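Local coordinates for restriction endonuclease UbaLAI (Unidentified, PDB 5O63), which cuts DNA as a monomeric Type IIE restriction endonuclease, its N-terminal B3 domain binding the cognate DNA sequence, at residues 45-50 / 88-93; 128-131 / 135-138. One frame throughout, in Å; residues are numbered along the deposited sequence.

Interaction 1: residues 45-50 / 88-93. With nucleotides of chain D; nucleotides of chain C.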
loop_
_atom_site.group_PDB
_atom_site.type_symbol
_atom_site.label_atom_id
_atom_site.label_comp_id
_atom_site.label_asym_id
_atom_site.label_seq_id
_atom_site.Cartn_x
_atom_site.Cartn_y
_atom_site.Cartn_z
ATOM N N GLU A 45 -5.151 -11.023 6.435
ATOM C CA GLU A 45 -6.283 -10.886 5.536
ATOM C C GLU A 45 -5.917 -10.124 4.278
ATOM O O GLU A 45 -6.674 -10.131 3.303
ATOM C CB GLU A 45 -7.457 -10.210 6.248
ATOM C CG GLU A 45 -8.133 -11.107 7.245
ATOM N N ALA A 46 -4.775 -9.435 4.274
ATOM C CA ALA A 46 -4.383 -8.747 3.055
ATOM C C ALA A 46 -3.368 -9.532 2.192
ATOM O O ALA A 46 -3.003 -9.076 1.130
ATOM C CB ALA A 46 -3.819 -7.353 3.378
ATOM N N TYR A 47 -2.960 -10.727 2.597
ATOM C CA TYR A 47 -2.031 -11.504 1.758
ATOM C C TYR A 47 -2.549 -11.708 0.313
ATOM O O TYR A 47 -1.807 -11.562 -0.657
ATOM C CB TYR A 47 -1.760 -12.894 2.368
ATOM C CG TYR A 47 -0.928 -12.935 3.656
ATOM C CD1 TYR A 47 -0.470 -11.766 4.262
ATOM C CD2 TYR A 47 -0.643 -14.157 4.270
ATOM C CE1 TYR A 47 0.303 -11.831 5.435
ATOM C CE2 TYR A 47 0.105 -14.234 5.429
ATOM C CZ TYR A 47 0.581 -13.069 6.001
ATOM O OH TYR A 47 1.313 -13.194 7.161
ATOM N N SER A 48 -3.832 -12.020 0.182
ATOM C CA SER A 48 -4.374 -12.300 -1.151
ATOM C C SER A 48 -4.364 -11.065 -2.114
ATOM O O SER A 48 -4.529 -11.222 -3.337
ATOM C CB SER A 48 -5.783 -12.891 -1.022
ATOM O OG SER A 48 -6.694 -11.986 -0.430
ATOM N N PHE A 49 -4.178 -9.854 -1.571
ATOM C CA PHE A 49 -4.132 -8.641 -2.408
ATOM C C PHE A 49 -2.794 -8.590 -3.160
ATOM O O PHE A 49 -2.719 -8.197 -4.326
ATOM C CB PHE A 49 -4.296 -7.360 -1.535
ATOM C CG PHE A 49 -3.976 -6.078 -2.247
ATOM C CD1 PHE A 49 -2.692 -5.541 -2.160
ATOM C CD2 PHE A 49 -4.916 -5.417 -3.016
ATOM C CE1 PHE A 49 -2.367 -4.364 -2.818
ATOM C CE2 PHE A 49 -4.610 -4.212 -3.665
ATOM C CZ PHE A 49 -3.313 -3.705 -3.577
ATOM N N PHE A 50 -1.747 -9.055 -2.485
ATOM C CA PHE A 50 -0.414 -9.068 -3.078
ATOM C C PHE A 50 -0.157 -10.243 -3.994
ATOM O O PHE A 50 -0.953 -11.195 -4.043
ATOM C CB PHE A 50 0.623 -9.009 -1.952
ATOM C CG PHE A 50 0.638 -7.671 -1.281
ATOM C CD1 PHE A 50 1.193 -6.546 -1.957
ATOM C CD2 PHE A 50 0.009 -7.503 -0.056
ATOM C CE1 PHE A 50 1.186 -5.264 -1.348
ATOM C CE2 PHE A 50 -0.018 -6.236 0.571
ATOM C CZ PHE A 50 0.580 -5.120 -0.039
ATOM N N PRO A 88 5.522 -16.400 12.207
ATOM C CA PRO A 88 5.871 -16.075 10.799
ATOM C C PRO A 88 5.103 -14.854 10.350
ATOM O O PRO A 88 3.971 -14.662 10.814
ATOM C CB PRO A 88 5.388 -17.289 10.028
ATOM C CG PRO A 88 4.173 -17.776 10.852
ATOM C CD PRO A 88 4.426 -17.388 12.297
ATOM N N GLU A 89 5.633 -14.039 9.467
ATOM C CA GLU A 89 4.875 -12.840 9.066
ATOM C C GLU A 89 5.430 -12.343 7.726
ATOM O O GLU A 89 6.464 -12.859 7.256
ATOM C CB GLU A 89 4.961 -11.731 10.127
ATOM C CG GLU A 89 6.357 -11.030 10.142
ATOM C CD GLU A 89 6.463 -10.028 11.297
ATOM O OE1 GLU A 89 5.721 -10.171 12.335
ATOM O OE2 GLU A 89 7.285 -9.109 11.131
ATOM N N ARG A 90 4.710 -11.411 7.130
ATOM C CA ARG A 90 5.070 -10.804 5.849
ATOM C C ARG A 90 5.073 -9.294 5.946
ATOM O O ARG A 90 4.288 -8.658 6.641
ATOM C CB ARG A 90 4.106 -11.261 4.715
ATOM C CG ARG A 90 4.016 -12.758 4.590
ATOM C CD ARG A 90 3.264 -13.170 3.397
ATOM N NE ARG A 90 2.996 -14.596 3.522
ATOM C CZ ARG A 90 2.443 -15.305 2.560
ATOM N NH1 ARG A 90 2.141 -14.697 1.428
ATOM N NH2 ARG A 90 2.214 -16.612 2.736
ATOM N N ARG A 91 6.035 -8.684 5.215
ATOM C CA ARG A 91 6.248 -7.242 5.236
ATOM C C ARG A 91 6.417 -6.763 3.819
ATOM O O ARG A 91 6.934 -7.546 2.984
ATOM C CB ARG A 91 7.527 -6.887 6.018
ATOM C CG ARG A 91 7.510 -7.330 7.470
ATOM C CD ARG A 91 8.900 -7.073 8.016
ATOM N NE ARG A 91 9.035 -7.719 9.315
ATOM C CZ ARG A 91 10.169 -7.816 10.015
ATOM N NH1 ARG A 91 11.307 -7.234 9.561
ATOM N NH2 ARG A 91 10.161 -8.512 11.162
ATOM N N ILE A 92 6.045 -5.519 3.535
ATOM C CA ILE A 92 6.505 -4.809 2.325
ATOM C C ILE A 92 7.659 -3.924 2.762
ATOM O O ILE A 92 7.618 -3.282 3.822
ATOM C CB ILE A 92 5.396 -3.913 1.694
ATOM C CG1 ILE A 92 4.095 -4.726 1.593
ATOM C CG2 ILE A 92 5.903 -3.388 0.333
ATOM C CD1 ILE A 92 4.254 -6.006 0.698
ATOM N N THR A 93 8.700 -3.884 1.917
ATOM C CA THR A 93 9.831 -2.985 2.130
ATOM C C THR A 93 10.254 -2.324 0.788
ATOM O O THR A 93 9.659 -2.600 -0.278
ATOM C CB THR A 93 11.073 -3.736 2.699
ATOM O OG1 THR A 93 11.547 -4.671 1.706
ATOM C CG2 THR A 93 10.766 -4.520 3.961
ATOM P P DC D 3 -1.665 -3.860 14.634
ATOM O OP1 DC D 3 -2.514 -2.847 15.384
ATOM O OP2 DC D 3 -1.479 -3.780 13.135
ATOM O "O5'" DC D 3 -0.227 -3.900 15.303
ATOM C "C5'" DC D 3 -0.146 -3.994 16.693
ATOM C "C4'" DC D 3 1.262 -4.178 17.134
ATOM O "O4'" DC D 3 1.761 -5.456 16.689
ATOM C "C3'" DC D 3 2.247 -3.154 16.583
ATOM O "O3'" DC D 3 2.384 -2.146 17.599
ATOM C "C2'" DC D 3 3.540 -3.997 16.385
ATOM C "C1'" DC D 3 3.150 -5.344 17.012
ATOM N N1 DC D 3 3.870 -6.469 16.501
ATOM C C2 DC D 3 4.733 -7.164 17.363
ATOM O O2 DC D 3 4.782 -6.822 18.571
ATOM N N3 DC D 3 5.503 -8.184 16.866
ATOM C C4 DC D 3 5.448 -8.502 15.564
ATOM N N4 DC D 3 6.182 -9.531 15.151
ATOM C C5 DC D 3 4.581 -7.778 14.632
ATOM C C6 DC D 3 3.810 -6.783 15.152
ATOM P P DT C 5 17.635 -14.548 10.085
ATOM O OP1 DT C 5 18.685 -15.594 10.205
ATOM O OP2 DT C 5 16.296 -14.764 9.538
ATOM O "O5'" DT C 5 17.407 -13.911 11.557
ATOM C "C5'" DT C 5 18.561 -13.703 12.359
ATOM C "C4'" DT C 5 18.208 -13.069 13.702
ATOM O "O4'" DT C 5 17.662 -11.729 13.442
ATOM C "C3'" DT C 5 17.191 -13.805 14.557
ATOM O "O3'" DT C 5 17.548 -13.647 15.907
ATOM C "C2'" DT C 5 15.897 -13.005 14.293
ATOM C "C1'" DT C 5 16.493 -11.594 14.183
ATOM N N1 DT C 5 15.634 -10.668 13.499
ATOM C C2 DT C 5 15.375 -9.437 14.084
ATOM O O2 DT C 5 15.893 -9.100 15.112
ATOM N N3 DT C 5 14.489 -8.636 13.424
ATOM C C4 DT C 5 13.841 -8.925 12.243
ATOM O O4 DT C 5 13.062 -8.155 11.740
ATOM C C5 DT C 5 14.177 -10.229 11.640
ATOM C C7 DT C 5 13.528 -10.643 10.334
ATOM C C6 DT C 5 15.045 -11.023 12.290
ATOM P P DC C 3 14.943 -6.105 1.954
ATOM O OP1 DC C 3 14.806 -7.152 0.885
ATOM O OP2 DC C 3 13.753 -5.841 2.776
ATOM O "O5'" DC C 3 16.067 -6.675 2.933
ATOM C "C5'" DC C 3 17.313 -7.162 2.318
ATOM C "C4'" DC C 3 18.305 -7.507 3.421
ATOM O "O4'" DC C 3 18.567 -6.337 4.198
ATOM C "C3'" DC C 3 17.878 -8.508 4.445
ATOM O "O3'" DC C 3 18.007 -9.825 3.962
ATOM C "C2'" DC C 3 18.891 -8.264 5.569
ATOM C "C1'" DC C 3 19.021 -6.770 5.502
ATOM N N1 DC C 3 18.236 -6.023 6.524
ATOM C C2 DC C 3 18.785 -5.889 7.780
ATOM O O2 DC C 3 19.826 -6.501 8.034
ATOM N N3 DC C 3 18.175 -5.094 8.665
ATOM C C4 DC C 3 16.975 -4.499 8.369
ATOM N N4 DC C 3 16.426 -3.718 9.299
ATOM C C5 DC C 3 16.361 -4.634 7.076
ATOM C C6 DC C 3 17.061 -5.398 6.172
HETATM O O HOH W 1 2.087 -10.897 8.313
#
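Tyr47 and Arg90 each set CG beside the backbone N and anti to the carbonyl carbon (chi1 -70° and -55°). From there the Arg90 chain runs extended from CG to NE and passes over one face of the tyrosine ring. Arg90 CD sits above the ring centre in a CH-pi contact, 3.7 Å from the centroid of Tyr47. The guanidinium continues off-centre as a cation-pi stack, its plane tilted 14° from the ring. Its closest atom is NE, 3.5 Å from Tyr47 CE2. At the ring edge, a water joins Tyr47 OH (2.7 Å) to the backbone N of Arg90. Arg90 NH1 is hydrogen-bonded to Tyr81 OH, which helps fix the guanidinium over the ring. With an alanine at Tyr47 the guanidinium would probably lose the surface it stacks on, and the bridging water its phenolic partner. Deeper in, Ile92 CD1 lies over one face of the Phe50 ring, offset toward the rim and 3.8 Å from CE1 of Phe50. Phe49 CD1 covers the opposite face, so the ring is sandwiched.

The alternate residues of the strand serve the DNA. Arg91 NE and NH2 both grip Glu89 OE2, side-on. Arg91 NH1 and NH2 both donate to O4 of DT5 of chain C, with NH1 at 2.9 Å. Glu89 OE1 accepts from N4 of DC3 of chain D at 2.9 Å. Glu89 and Arg91 thus reach base edges, consistent with sequence readout by a B3 domain, while Thr93 OG1 donates to a backbone phosphate oxygen, OP2 of DC3 of chain C. Strand 89-93 lies between strands 40-41 and 75-84, antiparallel to both. Val42 packs against Tyr47, Phe50 and Ile92, while Phe111 of strand 108-116 meets the Phe50 ring edge-to-face.

Interaction 2: residues 128-131 / 135-138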
loop_
_atom_site.group_PDB
_atom_site.type_symbol
_atom_site.label_atom_id
_atom_site.label_comp_id
_atom_site.label_asym_id
_atom_site.label_seq_id
_atom_site.Cartn_x
_atom_site.Cartn_y
_atom_site.Cartn_z
ATOM N N ALA A 128 1.159 8.871 3.104
ATOM C CA ALA A 128 0.911 10.161 3.666
ATOM C C ALA A 128 1.108 10.158 5.168
ATOM O O ALA A 128 1.068 9.127 5.804
ATOM C CB ALA A 128 -0.533 10.613 3.334
ATOM N N ASN A 129 1.347 11.360 5.694
ATOM C CA ASN A 129 1.327 11.535 7.134
ATOM C C ASN A 129 0.533 12.792 7.506
ATOM O O ASN A 129 -0.100 13.414 6.655
ATOM C CB ASN A 129 2.750 11.548 7.700
ATOM C CG ASN A 129 3.570 12.780 7.302
ATOM O OD1 ASN A 129 3.061 13.888 7.107
ATOM N ND2 ASN A 129 4.895 12.572 7.262
ATOM N N SER A 130 0.543 13.108 8.808
ATOM C CA SER A 130 -0.337 14.148 9.303
ATOM C C SER A 130 0.383 15.440 9.638
ATOM O O SER A 130 -0.131 16.265 10.412
ATOM C CB SER A 130 -1.077 13.632 10.537
ATOM O OG SER A 130 -1.853 12.500 10.191
ATOM N N GLY A 131 1.583 15.620 9.088
ATOM C CA GLY A 131 2.283 16.884 9.205
ATOM C C GLY A 131 1.690 18.018 8.377
ATOM O O GLY A 131 0.723 17.833 7.620
ATOM N N ARG A 135 -1.230 14.716 3.710
ATOM C CA ARG A 135 -2.400 14.251 2.993
ATOM C C ARG A 135 -3.193 13.195 3.752
ATOM O O ARG A 135 -4.121 12.644 3.180
ATOM C CB ARG A 135 -1.957 13.715 1.621
ATOM C CG ARG A 135 -1.502 14.890 0.687
ATOM C CD ARG A 135 -0.764 14.385 -0.550
ATOM N NE ARG A 135 -1.581 13.545 -1.427
ATOM C CZ ARG A 135 -1.319 12.258 -1.681
ATOM N NH1 ARG A 135 -0.299 11.604 -1.085
ATOM N NH2 ARG A 135 -2.094 11.605 -2.520
ATOM N N PHE A 136 -2.870 12.937 5.019
ATOM C CA PHE A 136 -3.518 11.835 5.714
ATOM C C PHE A 136 -5.042 12.005 5.745
ATOM O O PHE A 136 -5.756 11.086 5.451
ATOM C CB PHE A 136 -3.015 11.677 7.178
ATOM C CG PHE A 136 -3.661 10.516 7.871
ATOM C CD1 PHE A 136 -3.057 9.265 7.872
ATOM C CD2 PHE A 136 -4.892 10.677 8.522
ATOM C CE1 PHE A 136 -3.672 8.158 8.474
ATOM C CE2 PHE A 136 -5.527 9.587 9.100
ATOM C CZ PHE A 136 -4.950 8.361 9.084
ATOM N N GLU A 137 -5.533 13.176 6.133
ATOM C CA GLU A 137 -6.945 13.310 6.378
ATOM C C GLU A 137 -7.756 13.110 5.089
ATOM O O GLU A 137 -8.768 12.361 5.124
ATOM C CB GLU A 137 -7.260 14.668 6.975
ATOM C CG GLU A 137 -6.660 14.930 8.289
ATOM C CD GLU A 137 -6.918 16.377 8.648
ATOM O OE1 GLU A 137 -5.943 17.161 8.702
ATOM O OE2 GLU A 137 -8.112 16.731 8.796
ATOM N N VAL A 138 -7.321 13.731 3.994
ATOM C CA VAL A 138 -8.067 13.587 2.749
ATOM C C VAL A 138 -8.037 12.112 2.298
ATOM O O VAL A 138 -9.078 11.558 1.966
ATOM C CB VAL A 138 -7.543 14.546 1.636
ATOM C CG1 VAL A 138 -8.149 14.205 0.272
ATOM C CG2 VAL A 138 -7.939 15.954 1.968
HETATM O O HOH W 2 1.326 13.423 3.541
#
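Phe136 starts close to the 128-131 turn and then leaves it. Its CB lies 3.3 Å from Ser130 OG and 3.4 Å from Asn129 O. CG is still near the same hydroxyl, 3.5 Å from Ser130 OG. Beyond CG the ring turns away, with CG anti to the backbone N (chi1 -178°). CD2 and CD1 are progressively farther from Ser130 OG, which approaches the ring obliquely. The ring then packs on Pro106 and meets Phe140, one turn further along the helix. The Ser130 hydroxyl is hydrogen-bonded to Pro106 O.

The backbone N of Phe136 donates to Asn129 O at 3.3 Å, from above the carbonyl plane. This bond ties the start of helix 136-144 to the residue just after strand 121-128, in a short strand-to-helix connection with Arg135 at the N-cap position. Asn129 also shapes the connection through its side chain. Its OD1 accepts from Gly131 N at 3.0 Å, which makes an Asx turn. A water accepts from Asn129 N and from Arg135 N (2.9 Å), bridging the two backbones beside the direct bond. Ala128 CB packs against the start of the helix, 3.8 Å from Arg135 CB and 3.7 Å from Phe136 N. The Arg135 chain bends at its third torsion (chi3 63°), and its NH2 forms a salt bridge with Asp126 of strand 121-128.

In the fold
The two contacts lie on opposite sides of the chain's centre, with their own centres 23 Å apart, and share no helix or strand. Interaction 1 is the more buried. It joins the loop after strand 40-41 to strand 89-93, residues far apart in sequence, through stacked side chains, and its strand also faces the DNA. Interaction 2 is partly buried and local. It spans the short connection between strand 121-128 and helix 136-144, and relies mainly on backbone polar atoms. Its nearest atom is about 13 Å from the nucleic acid. Each includes one bridging water: that of interaction 1 joins a tyrosine hydroxyl to a backbone nitrogen, that of interaction 2 joins two backbone nitrogens.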